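Local coordinates for 2,3,4,5-tetrahydropyridine-2,6-dicarboxylate N-succinyltransferase (Campylobacter jejuni, PDB 2RIJ), which probably catalyses the transfer of a succinyl group from succinyl-CoA to tetrahydrodipicolinate, the first step of the succinylase branch of lysine biosynthesis, at residues A[178-181]-A[182-185]; A[204-208]-A[209-213]; A[291-294]-A[295-299]. All coordinates share one frame; numbering follows the deposited sequence. Where two conformers were deposited one is given.

Contact 1 of 3, residues A[178-181]-A[182-185]; sequences IELE and YLRA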
# COMPACT_ATOMS: atom_id res chain seq x y z
N ILE A 178 -6.37 -21.43 52.30
CA ILE A 178 -7.28 -20.96 53.33
C ILE A 178 -8.62 -20.66 52.68
O ILE A 178 -8.69 -19.92 51.70
CB ILE A 178 -6.76 -19.68 53.99
CG1 ILE A 178 -5.32 -19.88 54.47
CG2 ILE A 178 -7.75 -19.18 55.11
CD1 ILE A 178 -4.66 -18.63 55.02
N GLU A 179 -9.69 -21.23 53.21
CA GLU A 179 -11.04 -20.93 52.74
C GLU A 179 -11.34 -19.46 52.87
O GLU A 179 -11.04 -18.86 53.90
CB GLU A 179 -12.08 -21.71 53.54
CG GLU A 179 -11.95 -23.20 53.48
CD GLU A 179 -13.18 -23.91 54.07
OE1 GLU A 179 -14.21 -23.98 53.36
OE2 GLU A 179 -13.10 -24.37 55.23
N LEU A 180 -11.88 -18.85 51.82
CA LEU A 180 -12.23 -17.44 51.83
C LEU A 180 -13.22 -17.15 52.98
O LEU A 180 -13.13 -16.12 53.64
CB LEU A 180 -12.78 -16.98 50.46
CG LEU A 180 -11.73 -17.03 49.31
CD1 LEU A 180 -12.38 -16.88 47.95
CD2 LEU A 180 -10.65 -15.98 49.53
N GLU A 181 -14.16 -18.06 53.23
CA GLU A 181 -15.17 -17.83 54.26
C GLU A 181 -14.53 -17.80 55.65
O GLU A 181 -15.01 -17.12 56.55
CB GLU A 181 -16.28 -18.87 54.16
CG GLU A 181 -17.53 -18.55 54.99
CD GLU A 181 -18.04 -17.09 54.84
OE1 GLU A 181 -18.25 -16.58 53.70
OE2 GLU A 181 -18.26 -16.45 55.89
N TYR A 182 -13.43 -18.52 55.80
CA TYR A 182 -12.67 -18.47 57.05
C TYR A 182 -12.05 -17.06 57.27
O TYR A 182 -12.04 -16.53 58.39
CB TYR A 182 -11.59 -19.56 57.07
CG TYR A 182 -10.72 -19.46 58.28
CD1 TYR A 182 -11.10 -20.05 59.48
CD2 TYR A 182 -9.56 -18.70 58.25
CE1 TYR A 182 -10.32 -19.96 60.60
CE2 TYR A 182 -8.78 -18.57 59.37
CZ TYR A 182 -9.16 -19.22 60.53
OH TYR A 182 -8.38 -19.09 61.63
N LEU A 183 -11.52 -16.46 56.21
CA LEU A 183 -10.97 -15.13 56.28
C LEU A 183 -12.07 -14.12 56.59
O LEU A 183 -11.87 -13.19 57.37
CB LEU A 183 -10.24 -14.78 54.97
CG LEU A 183 -8.93 -15.48 54.65
CD1 LEU A 183 -8.47 -15.06 53.24
CD2 LEU A 183 -7.81 -15.21 55.67
N ARG A 184 -13.22 -14.28 55.96
CA ARG A 184 -14.34 -13.36 56.21
C ARG A 184 -14.78 -13.48 57.66
O ARG A 184 -14.94 -12.46 58.34
CB ARG A 184 -15.51 -13.66 55.27
CG ARG A 184 -15.21 -13.37 53.79
CD ARG A 184 -16.40 -13.76 52.89
NE ARG A 184 -15.97 -13.82 51.50
CZ ARG A 184 -16.01 -14.91 50.75
NH1 ARG A 184 -16.54 -16.04 51.21
NH2 ARG A 184 -15.51 -14.86 49.54
N ALA A 185 -14.98 -14.71 58.12
CA ALA A 185 -15.44 -14.96 59.51
C ALA A 185 -14.46 -14.44 60.58
O ALA A 185 -14.88 -14.07 61.68
CB ALA A 185 -15.70 -16.46 59.73
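Leu180 and Glu181 in the first turn of helix 180-192 accept regular i to i+4 bonds, Arg184 N to Leu180 O at 3.0 Å and Ala185 N to Glu181 O at 2.9 Å. Glu179 is the N-cap, the residue at which a strand, 176-178, gives way to a helix. Its carbonyl O is held loosely, by weak bonds from Tyr182 N and Leu183 N, while its carboxylate oxygen OE2 accepts from the backbone N-H groups of Leu38 and Asn39. Ile178 packs back against the turn it precedes: CG2, the branch anti to the backbone N (CG1 takes chi1 -53°), comes within 3.7 Å of Tyr182 CD2, obliquely to the ring, and within 3.9 Å of Leu183 CG. On another side of the helix, Arg184 runs extended from CG to NE and lays one face of its guanidinium over Leu180, with NH2 3.6 Å from Leu180 CB. The second subunit completes this site, since NH2 also meets Asp216 in a salt bridge and Pro214 O in a hydrogen bond, both on that neighbouring chain; the helix start therefore helps to join two subunits. In one of its two modelled conformers Glu181, bent at chi2 (47°), adds an i to i+3 salt bridge. There Arg184 NH1 donates to Glu181 OE1 at 3.1 Å, with OE1 near the guanidinium plane but the nitrogen above the carboxylate plane.

Contact 2 of 3, residues A[204-208]-A[209-213]; sequences KFPRF and LAHII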
# COMPACT_ATOMS: atom_id res chain seq x y z
N LYS A 204 -8.10 -21.51 42.22
CA LYS A 204 -8.39 -22.94 42.35
C LYS A 204 -7.18 -23.86 42.19
O LYS A 204 -7.25 -25.03 42.59
CB LYS A 204 -9.47 -23.36 41.31
CG LYS A 204 -10.87 -22.82 41.63
CD LYS A 204 -11.85 -23.12 40.53
CE LYS A 204 -13.31 -22.88 40.99
NZ LYS A 204 -14.29 -23.36 40.04
N PHE A 205 -6.11 -23.37 41.58
CA PHE A 205 -4.90 -24.15 41.32
C PHE A 205 -3.72 -23.58 42.12
O PHE A 205 -3.59 -22.35 42.22
CB PHE A 205 -4.49 -24.07 39.85
CG PHE A 205 -5.34 -24.87 38.91
CD1 PHE A 205 -6.63 -24.45 38.61
CD2 PHE A 205 -4.84 -26.00 38.28
CE1 PHE A 205 -7.45 -25.20 37.74
CE2 PHE A 205 -5.66 -26.74 37.40
CZ PHE A 205 -6.98 -26.34 37.18
N PRO A 206 -2.80 -24.45 42.57
CA PRO A 206 -1.51 -24.04 43.15
C PRO A 206 -0.44 -23.85 42.07
O PRO A 206 -0.71 -24.03 40.86
CB PRO A 206 -1.18 -25.23 44.05
CG PRO A 206 -1.70 -26.36 43.31
CD PRO A 206 -2.91 -25.93 42.57
N ARG A 207 0.73 -23.42 42.50
CA ARG A 207 1.83 -23.21 41.63
C ARG A 207 2.66 -24.50 41.56
O ARG A 207 2.75 -25.27 42.51
CB ARG A 207 2.65 -22.02 42.10
CG ARG A 207 1.83 -20.70 41.94
CD ARG A 207 2.21 -19.65 42.81
NE ARG A 207 1.43 -18.44 42.55
CZ ARG A 207 1.73 -17.29 43.09
NH1 ARG A 207 2.75 -17.22 43.91
NH2 ARG A 207 1.04 -16.23 42.80
N PHE A 208 3.32 -24.65 40.43
CA PHE A 208 4.28 -25.75 40.15
C PHE A 208 5.33 -25.93 41.23
O PHE A 208 5.53 -27.05 41.68
CB PHE A 208 4.90 -25.44 38.77
CG PHE A 208 5.92 -26.40 38.25
CD1 PHE A 208 7.26 -26.26 38.60
CD2 PHE A 208 5.58 -27.34 37.24
CE1 PHE A 208 8.24 -27.07 38.03
CE2 PHE A 208 6.55 -28.14 36.68
CZ PHE A 208 7.89 -28.02 37.10
N LEU A 209 5.96 -24.84 41.69
CA LEU A 209 7.05 -24.96 42.63
C LEU A 209 6.58 -25.32 44.05
O LEU A 209 7.38 -25.65 44.90
CB LEU A 209 7.96 -23.71 42.59
CG LEU A 209 8.86 -23.60 41.35
CD1 LEU A 209 9.53 -22.19 41.38
CD2 LEU A 209 9.91 -24.74 41.28
N ALA A 210 5.26 -25.30 44.30
CA ALA A 210 4.76 -25.79 45.58
C ALA A 210 4.85 -27.33 45.59
O ALA A 210 4.71 -27.96 46.66
CB ALA A 210 3.30 -25.29 45.86
N HIS A 211 5.09 -27.93 44.42
CA HIS A 211 4.98 -29.41 44.27
C HIS A 211 6.14 -30.13 43.58
O HIS A 211 6.36 -31.31 43.85
CB HIS A 211 3.68 -29.75 43.52
CG HIS A 211 2.45 -29.38 44.26
ND1 HIS A 211 1.86 -30.19 45.20
CD2 HIS A 211 1.73 -28.23 44.25
CE1 HIS A 211 0.83 -29.56 45.74
NE2 HIS A 211 0.74 -28.36 45.20
N ILE A 212 6.83 -29.47 42.65
CA ILE A 212 7.78 -30.11 41.76
C ILE A 212 9.14 -29.47 41.93
O ILE A 212 9.25 -28.26 42.07
CB ILE A 212 7.31 -29.93 40.28
CG1 ILE A 212 5.83 -30.39 40.15
CG2 ILE A 212 8.29 -30.63 39.23
CD1 ILE A 212 5.57 -31.88 40.24
N ILE A 213 10.17 -30.31 41.90
CA ILE A 213 11.54 -29.88 42.00
C ILE A 213 12.12 -29.94 40.60
O ILE A 213 12.24 -31.03 40.03
CB ILE A 213 12.35 -30.79 42.95
CG1 ILE A 213 11.73 -30.80 44.35
CG2 ILE A 213 13.87 -30.34 43.01
CD1 ILE A 213 12.24 -31.93 45.30
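The Phe208 ring carries Ile212 on one face: CB sits 3.8 Å from the ring centroid and 15° off its normal, a CH-pi contact, and CG2 reaches the rim, 3.4 Å from Phe208 CZ. Leu209 adds CD2 beside Phe208 CD1. The second flat group, the His211 imidazole, has Arg207 O at its edge, near the ring plane and 3.6 Å from CD2, while Pro206 approaches obliquely, its CG 3.7 Å from His211 NE2. Both ring nitrogens bond outward, ND1 with Tyr146 OH and NE2 with Gln45 OE1, which should hold the ring's rotation. The backbone that carries these side chains makes a short 3-10 turn. Arg207 O takes the N-H of Ala210, and Phe208 O is gripped twice, by His211 N and by Ile212 N, each at 2.9 Å. The second of these bonds brings Ile212 back over the phenyl ring, which stands anti to the Phe208 nitrogen (chi1 180°). This buried turn occupies the connection between strands 201-203 and 219-220: Phe208 and Ile212 rest on Ser149 of helix 138-149, Pro206 and His211 on strand 43-48, and Phe208 and Leu209 on Ile220 of strand 219-220.

Contact 3 of 3, residues A[291-294]-A[295-299]; sequences ISVG and KACLL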
# COMPACT_ATOMS: atom_id res chain seq x y z
N ILE A 291 -2.73 -25.95 19.81
CA ILE A 291 -1.59 -25.33 19.11
C ILE A 291 -0.25 -25.89 19.59
O ILE A 291 -0.02 -26.00 20.78
CB ILE A 291 -1.67 -23.83 19.29
CG1 ILE A 291 -2.87 -23.32 18.48
CG2 ILE A 291 -0.39 -23.11 18.87
CD1 ILE A 291 -3.28 -21.96 18.81
N SER A 292 0.59 -26.32 18.65
CA SER A 292 1.95 -26.78 18.90
C SER A 292 2.92 -25.93 18.08
O SER A 292 2.64 -25.62 16.94
CB SER A 292 2.12 -28.23 18.43
OG SER A 292 1.31 -29.13 19.15
N VAL A 293 4.04 -25.55 18.68
CA VAL A 293 5.13 -24.89 17.97
C VAL A 293 6.26 -25.91 17.93
O VAL A 293 6.56 -26.57 18.93
CB VAL A 293 5.48 -23.60 18.72
CG1 VAL A 293 6.81 -23.04 18.35
CG2 VAL A 293 4.31 -22.57 18.55
N GLY A 294 6.88 -26.08 16.78
CA GLY A 294 7.88 -27.14 16.61
C GLY A 294 9.24 -26.77 17.17
O GLY A 294 9.38 -25.86 17.96
N LYS A 295 10.25 -27.51 16.73
CA LYS A 295 11.61 -27.33 17.19
C LYS A 295 12.30 -26.11 16.60
O LYS A 295 12.10 -25.77 15.45
CB LYS A 295 12.44 -28.56 16.80
CG LYS A 295 12.03 -29.81 17.49
CD LYS A 295 13.01 -30.93 17.19
CE LYS A 295 12.45 -32.25 17.65
NZ LYS A 295 13.51 -33.32 17.65
N ALA A 296 13.12 -25.47 17.42
CA ALA A 296 13.94 -24.37 16.96
C ALA A 296 13.11 -23.24 16.31
O ALA A 296 13.52 -22.65 15.33
CB ALA A 296 15.03 -24.90 15.97
N CYS A 297 11.93 -22.96 16.84
CA CYS A 297 11.17 -21.81 16.38
C CYS A 297 11.60 -20.58 17.18
O CYS A 297 11.98 -20.70 18.35
CB CYS A 297 9.68 -22.03 16.56
SG CYS A 297 9.04 -23.26 15.40
N LEU A 298 11.53 -19.42 16.53
CA LEU A 298 11.91 -18.15 17.13
C LEU A 298 10.69 -17.23 17.10
O LEU A 298 10.29 -16.79 16.04
CB LEU A 298 13.04 -17.55 16.28
CG LEU A 298 13.79 -16.31 16.71
CD1 LEU A 298 14.29 -16.45 18.14
CD2 LEU A 298 14.96 -16.12 15.70
N LEU A 299 10.10 -16.97 18.25
CA LEU A 299 8.92 -16.10 18.36
C LEU A 299 9.37 -14.75 18.93
O LEU A 299 9.84 -14.66 20.06
CB LEU A 299 7.87 -16.76 19.23
CG LEU A 299 7.45 -18.17 18.80
CD1 LEU A 299 6.45 -18.76 19.75
CD2 LEU A 299 6.94 -18.27 17.32
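Val293 and Cys297 face each other across a bend in which the chain leaves strand 292-293, passes through Gly294 to Cys297 and enters strand 298-299. This is a corner of the left-handed parallel beta-helix built from hexapeptide repeats, and the two strands it joins belong to different parallel-running faces of that helix. Ala296 takes positive backbone angles (phi 56°, psi 38°), which help to turn the chain there. Backbone bonds to neighbouring coils support the bend, from Val293 to Ile266 and from Lys295 to Asn312. Inside the corner Val293 and Cys297 both direct CB toward the opposing segment. Val293 CG1, placed anti to the backbone N (chi1 163°), is the branch that meets the cysteine, lying 3.5 Å from Cys297 CB and 3.7 Å from Cys297 SG. Next to this apolar pair Lys295 leads its extended chain away from the corner, while its backbone N bonds to Asp311 OD1. Cys297 N is likewise bonded, to Ser271 OG on another coil, and its side chain packs on Cys313. With the sulfur beside its own backbone N, Cys297 SG lies 3.7 Å from Gly294 O, the carbonyl just past the end of strand 292-293.

In the fold
The three contacts follow one another along the chain, each closing before the next opens, and none touches another. Contact 1, at the start of helix 180-192, is the most peripheral, about 28 Å from the centre of the chain; contact 2 lies about 22 Å from it, centre to centre, in the connection from strand 201-203 to strand 219-220, the first strand of one sheet of the beta-helix. Contact 3 is centred about 26 Å from contact 2 and 43 Å from contact 1, on the opposite side of the chain's centre from contact 1. Contacts 1 and 2 link subunits of the homotrimer, whereas no other chain touches contact 3, a corner in the hexapeptide-repeat region, where predicted succinyl-CoA sites lie.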